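Local coordinates for possible thiamine biosynthesis enzyme (Candida albicans, PDB 2X7Q), which is of unknown function but adopts the two-lobed periplasmic binding protein fold of the SsuA/TauA family and may bind a small solute, possibly linked to thiamine metabolism, at residues T16-I22 and E66-I71; N87-T93 and V204-S209. The protein carries 1 engineered substitution. All blocks are in the same frame, centred on the assembly; numbering follows the deposited sequence.

Contact 1 of 2, residues T16-I22 and E66-I71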
ATOM      1  N   THR A  16      -7.382 -19.222 -14.349  1.00 16.00           N
ATOM      2  CA  THR A  16      -6.290 -18.255 -14.388  1.00 16.37           C
ATOM      3  C   THR A  16      -6.567 -17.090 -13.445  1.00 15.85           C
ATOM      4  O   THR A  16      -7.722 -16.746 -13.189  1.00 15.03           O
ATOM      5  CB  THR A  16      -6.068 -17.712 -15.811  1.00 16.20           C
ATOM      6  OG1 THR A  16      -5.857 -18.806 -16.712  1.00 18.10           O
ATOM      7  CG2 THR A  16      -4.859 -16.788 -15.848  1.00 16.68           C
ATOM      8  N   LEU A  17      -5.503 -16.485 -12.931  1.00 15.53           N
ATOM      9  CA  LEU A  17      -5.638 -15.428 -11.943  1.00 14.77           C
ATOM     10  C   LEU A  17      -4.784 -14.217 -12.305  1.00 15.44           C
ATOM     11  O   LEU A  17      -3.555 -14.303 -12.346  1.00 15.35           O
ATOM     12  CB  LEU A  17      -5.238 -15.955 -10.565  1.00 15.64           C
ATOM     13  CG  LEU A  17      -5.908 -15.321  -9.349  1.00 15.08           C
ATOM     14  CD1 LEU A  17      -7.405 -15.567  -9.390  1.00 16.83           C
ATOM     15  CD2 LEU A  17      -5.307 -15.886  -8.074  1.00 15.95           C
ATOM     16  N   LYS A  18      -5.439 -13.091 -12.572  1.00 13.87           N
ATOM     17  CA  LYS A  18      -4.737 -11.851 -12.880  1.00 14.13           C
ATOM     18  C   LYS A  18      -4.495 -11.053 -11.602  1.00 12.62           C
ATOM     19  O   LYS A  18      -5.435 -10.556 -10.981  1.00 12.69           O
ATOM     20  CB  LYS A  18      -5.531 -11.016 -13.885  1.00 13.68           C
ATOM     21  CG  LYS A  18      -5.792 -11.718 -15.206  1.00 17.26           C
ATOM     22  CD  LYS A  18      -6.449 -10.791 -16.216  1.00 18.04           C
ATOM     23  CE  LYS A  18      -5.528  -9.649 -16.606  0.87 18.16           C
ATOM     24  NZ  LYS A  18      -6.163  -8.723 -17.584  0.71 18.28           N
ATOM     25  N   VAL A  19      -3.230 -10.936 -11.211  1.00 12.69           N
ATOM     26  CA  VAL A  19      -2.875 -10.271  -9.961  1.00 12.28           C
ATOM     27  C   VAL A  19      -2.195  -8.924 -10.204  1.00 12.14           C
ATOM     28  O   VAL A  19      -1.126  -8.855 -10.814  1.00 12.57           O
ATOM     29  CB  VAL A  19      -1.955 -11.157  -9.102  1.00 12.36           C
ATOM     30  CG1 VAL A  19      -1.571 -10.440  -7.819  1.00 12.83           C
ATOM     31  CG2 VAL A  19      -2.629 -12.486  -8.796  1.00 11.57           C
ATOM     32  N   ALA A  20      -2.824  -7.857  -9.720  1.00 11.63           N
ATOM     33  CA  ALA A  20      -2.265  -6.514  -9.842  1.00 11.82           C
ATOM     34  C   ALA A  20      -1.381  -6.189  -8.644  1.00 11.24           C
ATOM     35  O   ALA A  20      -1.796  -6.362  -7.500  1.00 11.13           O
ATOM     36  CB  ALA A  20      -3.368  -5.489  -9.973  1.00 12.04           C
ATOM     37  N   TYR A  21      -0.162  -5.729  -8.912  1.00 11.61           N
ATOM     38  CA  TYR A  21       0.786  -5.398  -7.853  1.00 12.48           C
ATOM     39  C   TYR A  21       1.501  -4.081  -8.141  1.00 12.43           C
ATOM     40  O   TYR A  21       1.470  -3.575  -9.265  1.00 12.67           O
ATOM     41  CB  TYR A  21       1.820  -6.513  -7.701  1.00 11.39           C
ATOM     42  CG  TYR A  21       2.869  -6.518  -8.793  1.00 12.77           C
ATOM     43  CD1 TYR A  21       4.115  -5.935  -8.590  1.00 13.62           C
ATOM     44  CD2 TYR A  21       2.614  -7.102 -10.026  1.00 13.08           C
ATOM     45  CE1 TYR A  21       5.077  -5.938  -9.584  1.00 14.13           C
ATOM     46  CE2 TYR A  21       3.567  -7.110 -11.024  1.00 14.42           C
ATOM     47  CZ  TYR A  21       4.797  -6.527 -10.800  1.00 15.61           C
ATOM     48  OH  TYR A  21       5.742  -6.537 -11.799  1.00 15.40           O
ATOM     49  N   ILE A  22       2.154  -3.537  -7.121  1.00 11.42           N
ATOM     50  CA  ILE A  22       2.931  -2.315  -7.277  1.00 12.77           C
ATOM     51  C   ILE A  22       4.421  -2.634  -7.227  1.00 12.72           C
ATOM     52  O   ILE A  22       4.905  -3.197  -6.247  1.00 12.04           O
ATOM     53  CB  ILE A  22       2.588  -1.285  -6.188  1.00 11.48           C
ATOM     54  CG1 ILE A  22       1.081  -1.025  -6.162  1.00 13.17           C
ATOM     55  CG2 ILE A  22       3.360   0.008  -6.414  1.00 14.03           C
ATOM     56  CD1 ILE A  22       0.637  -0.108  -5.049  1.00 14.17           C
ATOM     57  N   GLU A  66     -10.681  -6.234 -14.473  1.00 12.28           N
ATOM     58  CA  GLU A  66      -9.477  -6.434 -15.270  1.00 13.65           C
ATOM     59  C   GLU A  66      -8.507  -7.350 -14.537  1.00 13.01           C
ATOM     60  O   GLU A  66      -7.709  -8.049 -15.160  1.00 14.58           O
ATOM     61  CB  GLU A  66      -8.811  -5.098 -15.593  1.00 13.97           C
ATOM     62  CG  GLU A  66      -9.657  -4.190 -16.477  1.00 15.80           C
ATOM     63  CD  GLU A  66      -8.942  -2.899 -16.836  1.00 17.27           C
ATOM     64  OE1 GLU A  66      -7.759  -2.963 -17.238  1.00 18.84           O
ATOM     65  OE2 GLU A  66      -9.564  -1.821 -16.719  1.00 20.65           O
ATOM     66  N   VAL A  67      -8.589  -7.345 -13.209  1.00 12.47           N
ATOM     67  CA  VAL A  67      -7.761  -8.214 -12.384  1.00 13.27           C
ATOM     68  C   VAL A  67      -8.598  -8.866 -11.290  1.00 12.58           C
ATOM     69  O   VAL A  67      -9.640  -8.340 -10.898  1.00 12.57           O
ATOM     70  CB  VAL A  67      -6.590  -7.450 -11.744  1.00 12.50           C
ATOM     71  CG1 VAL A  67      -5.708  -6.831 -12.814  1.00 12.87           C
ATOM     72  CG2 VAL A  67      -7.113  -6.384 -10.792  1.00 12.55           C
ATOM     73  N   ASP A  68      -8.131 -10.010 -10.801  1.00 12.72           N
ATOM     74  CA  ASP A  68      -8.847 -10.761  -9.780  1.00 12.13           C
ATOM     75  C   ASP A  68      -8.378 -10.390  -8.376  1.00 11.33           C
ATOM     76  O   ASP A  68      -9.172 -10.351  -7.437  1.00 11.82           O
ATOM     77  CB  ASP A  68      -8.668 -12.262 -10.008  1.00 13.20           C
ATOM     78  CG  ASP A  68      -9.155 -12.707 -11.373  1.00 13.89           C
ATOM     79  OD1 ASP A  68     -10.367 -12.589 -11.639  1.00 15.00           O
ATOM     80  OD2 ASP A  68      -8.327 -13.181 -12.178  1.00 14.15           O
ATOM     81  N   ILE A  69      -7.085 -10.114  -8.243  1.00 10.86           N
ATOM     82  CA  ILE A  69      -6.496  -9.793  -6.947  1.00 10.98           C
ATOM     83  C   ILE A  69      -5.619  -8.543  -7.025  1.00 10.94           C
ATOM     84  O   ILE A  69      -4.985  -8.282  -8.051  1.00 10.89           O
ATOM     85  CB  ILE A  69      -5.658 -10.974  -6.405  1.00 11.91           C
ATOM     86  CG1 ILE A  69      -6.524 -12.229  -6.274  1.00 12.06           C
ATOM     87  CG2 ILE A  69      -5.025 -10.621  -5.070  1.00 12.42           C
ATOM     88  CD1 ILE A  69      -5.798 -13.417  -5.682  1.00 14.71           C
ATOM     89  N   ALA A  70      -5.589  -7.775  -5.939  1.00 10.99           N
ATOM     90  CA  ALA A  70      -4.754  -6.579  -5.862  1.00 10.02           C
ATOM     91  C   ALA A  70      -4.002  -6.517  -4.536  1.00 11.22           C
ATOM     92  O   ALA A  70      -4.590  -6.725  -3.477  1.00 11.31           O
ATOM     93  CB  ALA A  70      -5.590  -5.328  -6.064  1.00 11.19           C
ATOM     94  N   ILE A  71      -2.703  -6.243  -4.604  1.00 10.74           N
ATOM     95  CA  ILE A  71      -1.882  -6.085  -3.407  1.00 11.64           C
ATOM     96  C   ILE A  71      -1.540  -4.608  -3.218  1.00 10.04           C
ATOM     97  O   ILE A  71      -0.630  -4.089  -3.869  1.00  9.97           O
ATOM     98  CB  ILE A  71      -0.566  -6.881  -3.513  1.00 10.60           C
ATOM     99  CG1 ILE A  71      -0.823  -8.290  -4.053  1.00 13.24           C
ATOM    100  CG2 ILE A  71       0.142  -6.935  -2.164  1.00 10.58           C
ATOM    101  CD1 ILE A  71      -1.084  -9.324  -2.977  1.00 13.69           C
TER
HETATM  102  O   HOH W   1       1.838  -5.081  -4.620  1.00 11.44           O
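Two parallel strands, 17-21 and 69-71, run 4.6 Å apart at their closest and cross at a shallow -21°; backbone pairing sets this spacing, and the side chains pack side by side on each face. On the face of Val19 and Ile69, Leu17 leans across so that its CD2 meets CD1 of Ile69 at 3.5 Å, Val19 CG2 settles against Ile69 CB at 4.1 Å, and Val19 CG1 approaches Ile71 CG1 at 4.4 Å. On the reverse face Ala20 leaves a shallow hollow, which Val67 enters with CG1 3.9 Å from Ala20 CB. The Lys18 side chain lies along 66-68, its NZ making a weak bond to Glu66 O (3.0 Å). Ala20 N donates to Ile69 O (2.8 Å) and Ile71 N to Ala20 O (3.0 Å). Lys18 O receives both Asp68 N (2.8 Å) and Ile69 N (3.2 Å), while Lys18 N donates to Asp68 OD2 (2.9 Å), a carboxylate standing in where a backbone carbonyl would continue the parallel pattern. That carboxylate also salt-bridges Lys215 and meets Ser211. One water links Ile22 N and Ile71 O. Within the binding-protein sheet, strand 46-50 pairs with the outer side of 17-21 and strand 203-208 with 69-73; Phe222 of helix 216-235 covers Leu17, Val19 and Ile69, and Leu58 and Leu61 of helix 55-63 cover Ala20 and Val67.

Contact 2 of 2, residues N87-T93 and V204-S209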
ATOM      1  N   ASN A  87     -18.229  -4.159  -3.148  1.00 14.37           N
ATOM      2  CA  ASN A  87     -17.676  -5.153  -4.061  1.00 15.85           C
ATOM      3  C   ASN A  87     -16.168  -5.313  -3.904  1.00 14.21           C
ATOM      4  O   ASN A  87     -15.511  -5.946  -4.729  1.00 15.04           O
ATOM      5  CB  ASN A  87     -18.046  -4.824  -5.508  1.00 16.29           C
ATOM      6  CG  ASN A  87     -19.522  -5.039  -5.791  1.00 18.49           C
ATOM      7  OD1 ASN A  87     -20.146  -5.946  -5.238  1.00 18.84           O
ATOM      8  ND2 ASN A  87     -20.088  -4.204  -6.653  1.00 16.46           N
ATOM      9  N   ILE A  88     -15.630  -4.738  -2.833  1.00 13.84           N
ATOM     10  CA  ILE A  88     -14.218  -4.893  -2.504  1.00 13.88           C
ATOM     11  C   ILE A  88     -14.068  -5.689  -1.212  1.00 12.15           C
ATOM     12  O   ILE A  88     -14.709  -5.380  -0.206  1.00 12.56           O
ATOM     13  CB  ILE A  88     -13.519  -3.529  -2.342  1.00 14.21           C
ATOM     14  CG1 ILE A  88     -13.460  -2.799  -3.686  1.00 14.29           C
ATOM     15  CG2 ILE A  88     -12.117  -3.713  -1.787  1.00 13.85           C
ATOM     16  CD1 ILE A  88     -12.613  -3.503  -4.724  1.00 14.27           C
ATOM     17  N   HIS A  89     -13.223  -6.714  -1.246  1.00 11.89           N
ATOM     18  CA  HIS A  89     -13.018  -7.572  -0.085  1.00 11.46           C
ATOM     19  C   HIS A  89     -11.551  -7.643   0.331  1.00 10.43           C
ATOM     20  O   HIS A  89     -10.679  -7.956  -0.481  1.00 10.36           O
ATOM     21  CB  HIS A  89     -13.546  -8.982  -0.360  1.00 11.61           C
ATOM     22  CG  HIS A  89     -15.039  -9.076  -0.383  1.00 13.15           C
ATOM     23  ND1 HIS A  89     -15.791  -8.746  -1.492  1.00 13.55           N
ATOM     24  CD2 HIS A  89     -15.923  -9.470   0.563  1.00 12.67           C
ATOM     25  CE1 HIS A  89     -17.069  -8.930  -1.225  1.00 13.38           C
ATOM     26  NE2 HIS A  89     -17.179  -9.369   0.017  1.00 14.19           N
ATOM     27  N   VAL A  90     -11.290  -7.348   1.601  1.00  9.12           N
ATOM     28  CA  VAL A  90      -9.953  -7.496   2.161  1.00  9.50           C
ATOM     29  C   VAL A  90      -9.793  -8.903   2.728  1.00  9.10           C
ATOM     30  O   VAL A  90     -10.397  -9.244   3.747  1.00 10.43           O
ATOM     31  CB  VAL A  90      -9.683  -6.466   3.273  1.00  9.08           C
ATOM     32  CG1 VAL A  90      -8.307  -6.691   3.883  1.00  8.64           C
ATOM     33  CG2 VAL A  90      -9.803  -5.050   2.726  1.00  9.14           C
ATOM     34  N   LEU A  91      -8.973  -9.712   2.066  1.00  9.70           N
ATOM     35  CA  LEU A  91      -8.835 -11.122   2.414  1.00  9.07           C
ATOM     36  C   LEU A  91      -7.865 -11.368   3.565  1.00 10.41           C
ATOM     37  O   LEU A  91      -8.189 -12.078   4.518  1.00  9.80           O
ATOM     38  CB  LEU A  91      -8.403 -11.929   1.188  1.00 10.17           C
ATOM     39  CG  LEU A  91      -9.361 -11.893  -0.003  1.00  9.45           C
ATOM     40  CD1 LEU A  91      -8.778 -12.652  -1.182  1.00 10.02           C
ATOM     41  CD2 LEU A  91     -10.716 -12.458   0.387  1.00 12.37           C
ATOM     42  N   ASP A  92      -6.672 -10.787   3.471  1.00  8.80           N
ATOM     43  CA  ASP A  92      -5.639 -11.020   4.474  1.00 10.15           C
ATOM     44  C   ASP A  92      -4.592  -9.909   4.466  1.00  9.39           C
ATOM     45  O   ASP A  92      -4.622  -9.022   3.615  1.00  8.93           O
ATOM     46  CB  ASP A  92      -4.973 -12.378   4.238  1.00  9.16           C
ATOM     47  CG  ASP A  92      -4.479 -13.020   5.520  1.00 10.49           C
ATOM     48  OD1 ASP A  92      -4.319 -14.259   5.541  1.00 11.55           O
ATOM     49  OD2 ASP A  92      -4.261 -12.291   6.509  1.00 10.84           O
ATOM     50  N   THR A  93      -3.669  -9.966   5.421  1.00  9.02           N
ATOM     51  CA  THR A  93      -2.600  -8.980   5.522  1.00  9.06           C
ATOM     52  C   THR A  93      -1.342  -9.459   4.803  1.00  9.51           C
ATOM     53  O   THR A  93      -0.899 -10.590   4.999  1.00  8.76           O
ATOM     54  CB  THR A  93      -2.248  -8.687   6.992  1.00  9.89           C
ATOM     55  OG1 THR A  93      -3.417  -8.235   7.684  1.00 10.55           O
ATOM     56  CG2 THR A  93      -1.166  -7.622   7.080  1.00  9.54           C
ATOM     57  N   VAL A 204      -2.282  -5.192   2.359  1.00 10.20           N
ATOM     58  CA  VAL A 204      -3.292  -6.240   2.444  1.00  9.01           C
ATOM     59  C   VAL A 204      -3.557  -6.844   1.069  1.00  9.57           C
ATOM     60  O   VAL A 204      -3.213  -6.253   0.044  1.00  9.13           O
ATOM     61  CB  VAL A 204      -4.622  -5.704   3.006  1.00  9.34           C
ATOM     62  CG1 VAL A 204      -4.446  -5.212   4.432  1.00  9.20           C
ATOM     63  CG2 VAL A 204      -5.168  -4.599   2.113  1.00  9.22           C
ATOM     64  N   VAL A 205      -4.166  -8.025   1.056  1.00  9.33           N
ATOM     65  CA  VAL A 205      -4.552  -8.672  -0.191  1.00 10.03           C
ATOM     66  C   VAL A 205      -6.053  -8.503  -0.405  1.00 10.21           C
ATOM     67  O   VAL A 205      -6.855  -8.933   0.423  1.00  9.22           O
ATOM     68  CB  VAL A 205      -4.204 -10.171  -0.182  1.00 10.09           C
ATOM     69  CG1 VAL A 205      -4.669 -10.835  -1.470  1.00 10.30           C
ATOM     70  CG2 VAL A 205      -2.709 -10.366   0.016  1.00  9.69           C
ATOM     71  N   ALA A 206      -6.432  -7.868  -1.511  1.00  9.92           N
ATOM     72  CA  ALA A 206      -7.841  -7.599  -1.777  1.00 10.21           C
ATOM     73  C   ALA A 206      -8.332  -8.265  -3.058  1.00 10.62           C
ATOM     74  O   ALA A 206      -7.541  -8.598  -3.944  1.00 10.22           O
ATOM     75  CB  ALA A 206      -8.100  -6.100  -1.820  1.00 10.50           C
ATOM     76  N   THR A 207      -9.646  -8.447  -3.145  1.00 10.87           N
ATOM     77  CA  THR A 207     -10.268  -9.039  -4.321  1.00 11.51           C
ATOM     78  C   THR A 207     -11.648  -8.431  -4.540  1.00 11.91           C
ATOM     79  O   THR A 207     -12.111  -7.621  -3.737  1.00 12.20           O
ATOM     80  CB  THR A 207     -10.403 -10.567  -4.178  1.00 10.66           C
ATOM     81  OG1 THR A 207     -10.853 -11.130  -5.417  1.00 13.08           O
ATOM     82  CG2 THR A 207     -11.392 -10.914  -3.076  1.00 11.50           C
ATOM     83  N   SER A 208     -12.302  -8.821  -5.628  1.00 11.56           N
ATOM     84  CA  SER A 208     -13.637  -8.331  -5.937  1.00 12.85           C
ATOM     85  C   SER A 208     -14.685  -9.375  -5.577  1.00 14.48           C
ATOM     86  O   SER A 208     -14.356 -10.538  -5.341  1.00 13.17           O
ATOM     87  CB  SER A 208     -13.742  -7.977  -7.418  1.00 14.27           C
ATOM     88  OG  SER A 208     -13.577  -9.126  -8.228  1.00 14.05           O
ATOM     89  N   SER A 209     -15.945  -8.952  -5.529  1.00 15.28           N
ATOM     90  CA  SER A 209     -17.043  -9.862  -5.228  1.00 15.16           C
ATOM     91  C   SER A 209     -17.164 -10.929  -6.309  1.00 15.17           C
ATOM     92  O   SER A 209     -17.516 -12.076  -6.028  1.00 16.41           O
ATOM     93  CB  SER A 209     -18.360  -9.093  -5.090  1.00 15.01           C
ATOM     94  OG  SER A 209     -18.333  -8.228  -3.969  1.00 16.40           O
TER
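Thr207, Val205 and Ser209 lose the most surface here, one in each of three zones along an antiparallel strand pair. Thr207 forms a hydrogen-bonded pair with His89: His89 N donates to Thr207 O and Thr207 N to His89 O, both at 2.9 Å. Its methyl CG2 packs 4.0 Å from His89 CB and 3.7 Å from Leu91 CD1, while its hydroxyl bonds the backbone oxygen of Asp68. Val205 faces two residues at once, Leu91 and Asp92, in a classic beta bulge: its O accepts Leu91 N and its N donates to Asp92 O, each at 2.8 Å. The near-helical backbone of Leu91 (-83°/-50°) absorbs the extra residue and brings its side chain to the same face as Thr207. Ser209 marks the exit from the strand; its N donates to Asn87 O at 3.1 Å, and its OG sits 3.1 Å from His89 CE1, at the edge of the imidazole. Just before it, Ser208 N-caps helix 209-214 through Ser211 N. As in type II periplasmic binding proteins, strand 203-208, entering after the chain returns from the other lobe, runs antiparallel to outermost strand 88-95, though Val90 also bonds the backbone at Asn306 and Lys308. Leu212 of helix 209-214 covers His89, Leu91 and Thr207, whereas Phe77 of helix 74-82 packs on Val204 and Ala206 on the opposite face.

From the N terminus, contact 1 closes first: the chain leaves 16-22, builds strand 46-50 and helix 55-63, and returns at 66-71. Helix 74-82 then leads to 87-93, where contact 2 opens. It closes only after 110 residues, an excursion that holds every strand of the second sheet, before 204-209 re-enters the first. The contacts are in series, neither nested nor crossed, but strands 69-73 and 203-208 are neighbours: Ala70 N lies 2.9 Å from Ala206 O, a probable hydrogen bond, and Ile71 CD1 packs 3.6 Å from Val205 CG2. In the 2-1-3-5-4 strand order, as in type II binding proteins, contact 1 supplies pairing 1-3, contact 2 pairing 5-4, and their junction 3-5.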